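Local coordinates for protein CDP-4-keto-6-deoxy-D-glucose-3-dehydrase (Yersinia pseudotuberculosis, PDB 3BB8) that probably removes the C-3 hydroxyl of CDP-4-keto-6-deoxy-D-glucose with a pyridoxal phosphate-type cofactor, in the biosynthesis of lipopolysaccharide sugars, at residues A[75-89]-A[227-241]. The protein carries 1 engineered substitution. Numbering follows the deposited sequence.
With PLP (pyridoxal-5'-phosphate), chain C.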
ATOM      1  N   LEU A  75      10.135  16.717  12.447  1.00 47.48           N
ATOM      2  CA  LEU A  75      11.182  16.608  11.438  1.00 47.50           C
ATOM      3  C   LEU A  75      11.737  17.945  10.965  1.00 46.40           C
ATOM      4  O   LEU A  75      12.854  18.010  10.451  1.00 46.40           O
ATOM      5  CB  LEU A  75      10.658  15.835  10.229  1.00 47.82           C
ATOM      6  CG  LEU A  75      10.394  14.349  10.456  1.00 48.80           C
ATOM      7  CD1 LEU A  75       9.617  13.782   9.277  1.00 49.34           C
ATOM      8  CD2 LEU A  75      11.725  13.630  10.639  1.00 47.87           C
ATOM      9  N   GLY A  76      10.952  19.006  11.124  1.00 46.43           N
ATOM     10  CA  GLY A  76      11.395  20.313  10.679  1.00 44.63           C
ATOM     11  C   GLY A  76      11.178  20.515   9.189  1.00 45.41           C
ATOM     12  O   GLY A  76      11.977  21.175   8.522  1.00 45.64           O
ATOM     13  N   VAL A  77      10.105  19.932   8.655  1.00 44.66           N
ATOM     14  CA  VAL A  77       9.787  20.073   7.235  1.00 44.16           C
ATOM     15  C   VAL A  77       8.327  20.449   7.052  1.00 43.11           C
ATOM     16  O   VAL A  77       7.486  20.138   7.895  1.00 43.12           O
ATOM     17  CB  VAL A  77      10.062  18.777   6.440  1.00 44.96           C
ATOM     18  CG1 VAL A  77      11.534  18.442   6.514  1.00 45.16           C
ATOM     19  CG2 VAL A  77       9.199  17.630   6.976  1.00 44.47           C
ATOM     20  N   PRO A  78       8.006  21.128   5.944  1.00 43.32           N
ATOM     21  CA  PRO A  78       6.637  21.558   5.645  1.00 43.68           C
ATOM     22  C   PRO A  78       5.705  20.489   5.072  1.00 45.27           C
ATOM     23  O   PRO A  78       4.524  20.451   5.411  1.00 46.31           O
ATOM     24  CB  PRO A  78       6.855  22.707   4.669  1.00 43.90           C
ATOM     25  CG  PRO A  78       8.038  22.233   3.876  1.00 43.14           C
ATOM     26  CD  PRO A  78       8.956  21.663   4.949  1.00 43.38           C
ATOM     27  N   TYR A  79       6.234  19.617   4.219  1.00 45.36           N
ATOM     28  CA  TYR A  79       5.414  18.592   3.588  1.00 46.02           C
ATOM     29  C   TYR A  79       5.664  17.153   4.023  1.00 45.00           C
ATOM     30  O   TYR A  79       6.770  16.624   3.904  1.00 45.36           O
ATOM     31  CB  TYR A  79       5.566  18.709   2.080  1.00 48.83           C
ATOM     32  CG  TYR A  79       5.380  20.126   1.608  1.00 52.11           C
ATOM     33  CD1 TYR A  79       4.167  20.789   1.807  1.00 54.00           C
ATOM     34  CD2 TYR A  79       6.424  20.822   0.997  1.00 53.25           C
ATOM     35  CE1 TYR A  79       3.995  22.116   1.413  1.00 55.99           C
ATOM     36  CE2 TYR A  79       6.263  22.152   0.596  1.00 56.44           C
ATOM     37  CZ  TYR A  79       5.046  22.792   0.809  1.00 57.23           C
ATOM     38  OH  TYR A  79       4.878  24.106   0.427  1.00 59.34           O
ATOM     39  N   VAL A  80       4.606  16.526   4.522  1.00 43.25           N
ATOM     40  CA  VAL A  80       4.653  15.148   4.979  1.00 40.59           C
ATOM     41  C   VAL A  80       3.426  14.418   4.444  1.00 39.72           C
ATOM     42  O   VAL A  80       2.299  14.839   4.670  1.00 37.08           O
ATOM     43  CB  VAL A  80       4.651  15.070   6.525  1.00 42.18           C
ATOM     44  CG1 VAL A  80       4.448  13.624   6.982  1.00 38.83           C
ATOM     45  CG2 VAL A  80       5.965  15.630   7.077  1.00 40.44           C
ATOM     46  N   LEU A  81       3.658  13.322   3.729  1.00 38.73           N
ATOM     47  CA  LEU A  81       2.576  12.525   3.165  1.00 34.37           C
ATOM     48  C   LEU A  81       2.623  11.107   3.730  1.00 32.35           C
ATOM     49  O   LEU A  81       3.669  10.456   3.676  1.00 28.77           O
ATOM     50  CB  LEU A  81       2.720  12.451   1.644  1.00 34.29           C
ATOM     51  CG  LEU A  81       2.501  13.715   0.820  1.00 34.60           C
ATOM     52  CD1 LEU A  81       2.890  13.447  -0.630  1.00 32.89           C
ATOM     53  CD2 LEU A  81       1.037  14.139   0.921  1.00 31.57           C
ATOM     54  N   THR A  82       1.505  10.625   4.264  1.00 27.76           N
ATOM     55  CA  THR A  82       1.495   9.274   4.781  1.00 27.96           C
ATOM     56  C   THR A  82       1.242   8.282   3.658  1.00 28.86           C
ATOM     57  O   THR A  82       0.648   8.622   2.629  1.00 29.52           O
ATOM     58  CB  THR A  82       0.428   9.070   5.872  1.00 27.98           C
ATOM     59  OG1 THR A  82      -0.866   9.427   5.366  1.00 28.01           O
ATOM     60  CG2 THR A  82       0.768   9.909   7.103  1.00 26.58           C
ATOM     61  N   THR A  83       1.708   7.053   3.856  1.00 28.52           N
ATOM     62  CA  THR A  83       1.526   5.996   2.869  1.00 26.78           C
ATOM     63  C   THR A  83       1.453   4.636   3.581  1.00 26.64           C
ATOM     64  O   THR A  83       1.585   4.578   4.799  1.00 27.51           O
ATOM     65  CB  THR A  83       2.651   6.044   1.812  1.00 25.40           C
ATOM     66  OG1 THR A  83       2.410   5.047   0.817  1.00 28.16           O
ATOM     67  CG2 THR A  83       4.004   5.839   2.452  1.00 22.51           C
ATOM     68  N   THR A  84       1.246   3.550   2.835  1.00 26.12           N
ATOM     69  CA  THR A  84       1.062   2.226   3.443  1.00 24.00           C
ATOM     70  C   THR A  84       2.209   1.598   4.232  1.00 23.23           C
ATOM     71  O   THR A  84       1.971   0.777   5.112  1.00 23.06           O
ATOM     72  CB  THR A  84       0.649   1.182   2.397  1.00 27.33           C
ATOM     73  OG1 THR A  84       1.828   0.644   1.786  1.00 23.25           O
ATOM     74  CG2 THR A  84      -0.249   1.815   1.319  1.00 26.79           C
ATOM     75  N   SER A  85       3.445   1.970   3.923  1.00 21.80           N
ATOM     76  CA  SER A  85       4.583   1.378   4.591  1.00 19.82           C
ATOM     77  C   SER A  85       5.842   2.137   4.230  1.00 21.12           C
ATOM     78  O   SER A  85       5.825   3.010   3.364  1.00 18.87           O
ATOM     79  CB  SER A  85       4.749  -0.078   4.118  1.00 21.53           C
ATOM     80  OG  SER A  85       5.018  -0.127   2.718  1.00 21.32           O
ATOM     81  N   GLY A  86       6.943   1.775   4.883  1.00 19.22           N
ATOM     82  CA  GLY A  86       8.203   2.409   4.567  1.00 20.51           C
ATOM     83  C   GLY A  86       8.585   2.047   3.137  1.00 20.45           C
ATOM     84  O   GLY A  86       9.132   2.884   2.399  1.00 19.47           O
ATOM     85  N   SER A  87       8.301   0.806   2.736  1.00 19.47           N
ATOM     86  CA  SER A  87       8.624   0.365   1.378  1.00 22.29           C
ATOM     87  C   SER A  87       7.813   1.197   0.371  1.00 25.05           C
ATOM     88  O   SER A  87       8.318   1.607  -0.666  1.00 25.08           O
ATOM     89  CB  SER A  87       8.295  -1.123   1.197  1.00 23.90           C
ATOM     90  OG  SER A  87       8.999  -1.938   2.119  1.00 25.88           O
ATOM     91  N   SER A  88       6.545   1.449   0.679  1.00 28.16           N
ATOM     92  CA  SER A  88       5.726   2.244  -0.235  1.00 27.90           C
ATOM     93  C   SER A  88       6.263   3.673  -0.287  1.00 28.65           C
ATOM     94  O   SER A  88       6.229   4.312  -1.338  1.00 28.87           O
ATOM     95  CB  SER A  88       4.264   2.252   0.215  1.00 25.28           C
ATOM     96  OG  SER A  88       3.698   0.973   0.049  1.00 22.21           O
ATOM     97  N   ALA A  89       6.753   4.172   0.845  1.00 27.28           N
ATOM     98  CA  ALA A  89       7.303   5.520   0.879  1.00 29.13           C
ATOM     99  C   ALA A  89       8.486   5.580  -0.082  1.00 28.11           C
ATOM    100  O   ALA A  89       8.564   6.486  -0.921  1.00 29.23           O
ATOM    101  CB  ALA A  89       7.742   5.891   2.298  1.00 28.19           C
ATOM    102  N   GLY A 227       2.510   1.194   7.956  1.00 20.77           N
ATOM    103  CA  GLY A 227       2.389   2.573   7.539  1.00 19.26           C
ATOM    104  C   GLY A 227       3.755   3.196   7.372  1.00 22.25           C
ATOM    105  O   GLY A 227       4.757   2.635   7.825  1.00 24.69           O
ATOM    106  N   GLY A 228       3.802   4.351   6.718  1.00 21.55           N
ATOM    107  CA  GLY A 228       5.055   5.052   6.519  1.00 21.90           C
ATOM    108  C   GLY A 228       4.750   6.459   6.039  1.00 24.56           C
ATOM    109  O   GLY A 228       3.580   6.845   5.998  1.00 23.23           O
ATOM    110  N   ALA A 229       5.782   7.220   5.661  1.00 22.59           N
ATOM    111  CA  ALA A 229       5.569   8.566   5.179  1.00 23.00           C
ATOM    112  C   ALA A 229       6.692   9.091   4.299  1.00 27.10           C
ATOM    113  O   ALA A 229       7.863   8.726   4.467  1.00 25.50           O
ATOM    114  CB  ALA A 229       5.357   9.522   6.365  1.00 22.32           C
ATOM    115  N   VAL A 230       6.310   9.934   3.342  1.00 26.68           N
ATOM    116  CA  VAL A 230       7.254  10.589   2.457  1.00 28.87           C
ATOM    117  C   VAL A 230       7.184  12.051   2.906  1.00 31.23           C
ATOM    118  O   VAL A 230       6.096  12.570   3.171  1.00 31.37           O
ATOM    119  CB  VAL A 230       6.833  10.481   0.970  1.00 29.60           C
ATOM    120  CG1 VAL A 230       7.807  11.252   0.089  1.00 28.71           C
ATOM    121  CG2 VAL A 230       6.819   9.028   0.539  1.00 27.77           C
ATOM    122  N   PHE A 231       8.339  12.694   3.040  1.00 31.67           N
ATOM    123  CA  PHE A 231       8.386  14.083   3.450  1.00 32.94           C
ATOM    124  C   PHE A 231       9.417  14.830   2.632  1.00 36.18           C
ATOM    125  O   PHE A 231      10.398  14.245   2.167  1.00 36.77           O
ATOM    126  CB  PHE A 231       8.652  14.207   4.959  1.00 36.81           C
ATOM    127  CG  PHE A 231       9.810  13.387   5.464  1.00 37.83           C
ATOM    128  CD1 PHE A 231      11.111  13.871   5.390  1.00 39.73           C
ATOM    129  CD2 PHE A 231       9.586  12.155   6.080  1.00 39.84           C
ATOM    130  CE1 PHE A 231      12.185  13.145   5.931  1.00 40.56           C
ATOM    131  CE2 PHE A 231      10.644  11.417   6.626  1.00 40.84           C
ATOM    132  CZ  PHE A 231      11.947  11.914   6.553  1.00 41.26           C
ATOM    133  N   THR A 232       9.177  16.122   2.430  1.00 37.01           N
ATOM    134  CA  THR A 232      10.060  16.932   1.607  1.00 39.24           C
ATOM    135  C   THR A 232       9.904  18.399   1.967  1.00 40.69           C
ATOM    136  O   THR A 232       9.048  18.766   2.767  1.00 40.69           O
ATOM    137  CB  THR A 232       9.721  16.743   0.098  1.00 38.37           C
ATOM    138  OG1 THR A 232      10.645  17.481  -0.711  1.00 39.85           O
ATOM    139  CG2 THR A 232       8.315  17.234  -0.200  1.00 38.61           C
ATOM    140  N   GLN A 233      10.742  19.240   1.377  1.00 43.51           N
ATOM    141  CA  GLN A 233      10.667  20.664   1.643  1.00 46.23           C
ATOM    142  C   GLN A 233      10.171  21.354   0.387  1.00 46.03           C
ATOM    143  O   GLN A 233       9.860  22.546   0.394  1.00 47.45           O
ATOM    144  CB  GLN A 233      12.046  21.180   2.042  1.00 49.21           C
ATOM    145  CG  GLN A 233      12.699  20.299   3.098  1.00 54.83           C
ATOM    146  CD  GLN A 233      13.824  20.988   3.824  1.00 57.63           C
ATOM    147  OE1 GLN A 233      13.595  21.927   4.594  1.00 61.00           O
ATOM    148  NE2 GLN A 233      15.053  20.536   3.581  1.00 57.99           N
ATOM    149  N   SER A 234      10.082  20.578  -0.688  1.00 43.00           N
ATOM    150  CA  SER A 234       9.633  21.075  -1.974  1.00 42.26           C
ATOM    151  C   SER A 234       8.143  20.873  -2.228  1.00 41.80           C
ATOM    152  O   SER A 234       7.637  19.754  -2.168  1.00 41.39           O
ATOM    153  CB  SER A 234      10.418  20.393  -3.083  1.00 40.99           C
ATOM    154  OG  SER A 234       9.751  20.539  -4.321  1.00 43.39           O
ATOM    155  N   ALA A 235       7.451  21.968  -2.525  1.00 41.80           N
ATOM    156  CA  ALA A 235       6.024  21.922  -2.814  1.00 40.47           C
ATOM    157  C   ALA A 235       5.810  21.167  -4.115  1.00 37.52           C
ATOM    158  O   ALA A 235       4.837  20.440  -4.271  1.00 39.53           O
ATOM    159  CB  ALA A 235       5.468  23.332  -2.934  1.00 42.61           C
ATOM    160  N   GLU A 236       6.723  21.341  -5.055  1.00 34.89           N
ATOM    161  CA  GLU A 236       6.609  20.645  -6.324  1.00 36.15           C
ATOM    162  C   GLU A 236       6.668  19.125  -6.145  1.00 37.26           C
ATOM    163  O   GLU A 236       5.821  18.406  -6.668  1.00 37.08           O
ATOM    164  CB  GLU A 236       7.712  21.089  -7.271  1.00 35.80           C
ATOM    165  CG  GLU A 236       7.713  20.350  -8.595  1.00 38.84           C
ATOM    166  CD  GLU A 236       8.817  20.843  -9.491  1.00 39.10           C
ATOM    167  OE1 GLU A 236       9.821  21.295  -8.920  1.00 42.59           O
ATOM    168  OE2 GLU A 236       8.696  20.779 -10.736  1.00 38.38           O
ATOM    169  N   LEU A 237       7.664  18.638  -5.403  1.00 36.74           N
ATOM    170  CA  LEU A 237       7.790  17.201  -5.174  1.00 35.70           C
ATOM    171  C   LEU A 237       6.590  16.675  -4.384  1.00 35.37           C
ATOM    172  O   LEU A 237       6.098  15.586  -4.647  1.00 35.68           O
ATOM    173  CB  LEU A 237       9.089  16.877  -4.423  1.00 32.52           C
ATOM    174  CG  LEU A 237      10.390  17.166  -5.171  1.00 32.31           C
ATOM    175  CD1 LEU A 237      11.572  16.713  -4.331  1.00 35.27           C
ATOM    176  CD2 LEU A 237      10.390  16.462  -6.497  1.00 30.38           C
ATOM    177  N   LYS A 238       6.128  17.462  -3.421  1.00 34.53           N
ATOM    178  CA  LYS A 238       4.993  17.091  -2.599  1.00 35.99           C
ATOM    179  C   LYS A 238       3.780  16.847  -3.491  1.00 38.83           C
ATOM    180  O   LYS A 238       3.039  15.876  -3.296  1.00 41.62           O
ATOM    181  CB  LYS A 238       4.711  18.209  -1.595  1.00 36.97           C
ATOM    182  CG  LYS A 238       3.561  17.962  -0.630  1.00 39.16           C
ATOM    183  CD  LYS A 238       2.214  18.189  -1.291  1.00 42.37           C
ATOM    184  CE  LYS A 238       1.105  18.221  -0.259  1.00 45.82           C
ATOM    185  NZ  LYS A 238      -0.209  18.583  -0.869  1.00 50.62           N
ATOM    186  N   SER A 239       3.577  17.722  -4.474  1.00 37.20           N
ATOM    187  CA  SER A 239       2.447  17.568  -5.386  1.00 37.32           C
ATOM    188  C   SER A 239       2.587  16.354  -6.290  1.00 34.32           C
ATOM    189  O   SER A 239       1.610  15.663  -6.542  1.00 32.65           O
ATOM    190  CB  SER A 239       2.259  18.824  -6.239  1.00 36.75           C
ATOM    191  OG  SER A 239       1.618  19.822  -5.469  1.00 44.23           O
ATOM    192  N   ILE A 240       3.795  16.103  -6.784  1.00 33.06           N
ATOM    193  CA  ILE A 240       4.023  14.942  -7.634  1.00 34.06           C
ATOM    194  C   ILE A 240       3.738  13.662  -6.832  1.00 34.03           C
ATOM    195  O   ILE A 240       2.977  12.806  -7.285  1.00 31.99           O
ATOM    196  CB  ILE A 240       5.489  14.906  -8.171  1.00 34.24           C
ATOM    197  CG1 ILE A 240       5.652  15.861  -9.361  1.00 38.54           C
ATOM    198  CG2 ILE A 240       5.844  13.513  -8.669  1.00 33.98           C
ATOM    199  CD1 ILE A 240       5.170  17.260  -9.121  1.00 40.53           C
ATOM    200  N   ILE A 241       4.337  13.557  -5.640  1.00 34.47           N
ATOM    201  CA  ILE A 241       4.187  12.395  -4.753  1.00 32.79           C
ATOM    202  C   ILE A 241       2.727  12.064  -4.507  1.00 33.82           C
ATOM    203  O   ILE A 241       2.288  10.931  -4.731  1.00 32.57           O
ATOM    204  CB  ILE A 241       4.805  12.642  -3.339  1.00 33.73           C
ATOM    205  CG1 ILE A 241       6.207  13.227  -3.458  1.00 30.14           C
ATOM    206  CG2 ILE A 241       4.849  11.328  -2.536  1.00 30.05           C
ATOM    207  CD1 ILE A 241       7.202  12.311  -4.058  1.00 36.36           C
TER
HETATM  208  N1  PLP C 500      14.176   0.514   4.425  1.00 36.22           N
HETATM  209  C2  PLP C 500      14.746   0.111   5.621  1.00 38.72           C
HETATM  210  C2A PLP C 500      16.229   0.392   5.826  1.00 34.87           C
HETATM  211  C3  PLP C 500      13.945  -0.539   6.607  1.00 37.58           C
HETATM  212  O3  PLP C 500      14.461  -0.952   7.784  1.00 42.26           O
HETATM  213  C4  PLP C 500      12.526  -0.773   6.355  1.00 38.87           C
HETATM  214  C4A PLP C 500      11.685  -1.463   7.484  1.00 40.82           C
HETATM  215  C5  PLP C 500      11.999  -0.342   5.093  1.00 36.77           C
HETATM  216  C6  PLP C 500      12.875   0.310   4.142  1.00 36.10           C
HETATM  217  C5A PLP C 500      10.585  -0.477   4.615  1.00 33.12           C
HETATM  218  O4P PLP C 500       9.652  -0.355   5.592  1.00 28.67           O
HETATM  219  P   PLP C 500       8.342  -1.273   5.749  1.00 28.86           P
HETATM  220  O1P PLP C 500       7.393  -0.483   6.627  1.00 27.71           O
HETATM  221  O2P PLP C 500       8.863  -2.634   6.498  1.00 30.42           O
HETATM  222  O3P PLP C 500       7.756  -1.595   4.370  1.00 26.52           O
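Strands 79-83 and 228-232 run antiparallel, their axes 4.3 Å apart at 155°, and two N-H...O bonds join each of the pairs Tyr79-Thr232, Leu81-Val230 and Thr83-Gly228. On one face of the sheet Leu75 reaches over the Phe231 ring: its CD1 lies 3.7 Å from the ring centroid, a CH-pi contact. Phe231 CG, set between backbone N and carbonyl carbon (chi1 49°), presents that ring face to Leu75 CD1. The strand pairing lays the Val80 and Phe231 side chains side by side, pointing the same way, with Val80 CG2 3.7 Å from Phe231 CB. The Leu81 face meets helix 235-241, where Leu81 CD1 sits 3.4 Å from Ile241 CB. On the same face Lys238 crosses Tyr79 at about a right angle, its CG 3.5 Å from Tyr79 CB and its amine leading away to a salt bridge with Glu242, while Tyr79 OH touches Ala235 CB. Past the strand, Ser85 OG caps the next helix by accepting from Ser88 N (3.0 Å) and also bonds Asn288 O of the second subunit. That N-terminus grips the cofactor phosphate: Gly86 N donates to O1P, and Ser87 N and OG both donate to O3P, OG at 2.6 Å. In this aspartate aminotransferase fold the ladder ties an edge strand to the sheet, consistent with its positioning the helix start, whose N-H groups bond the phosphate and, with the helix dipole, would probably stabilise its negative charge.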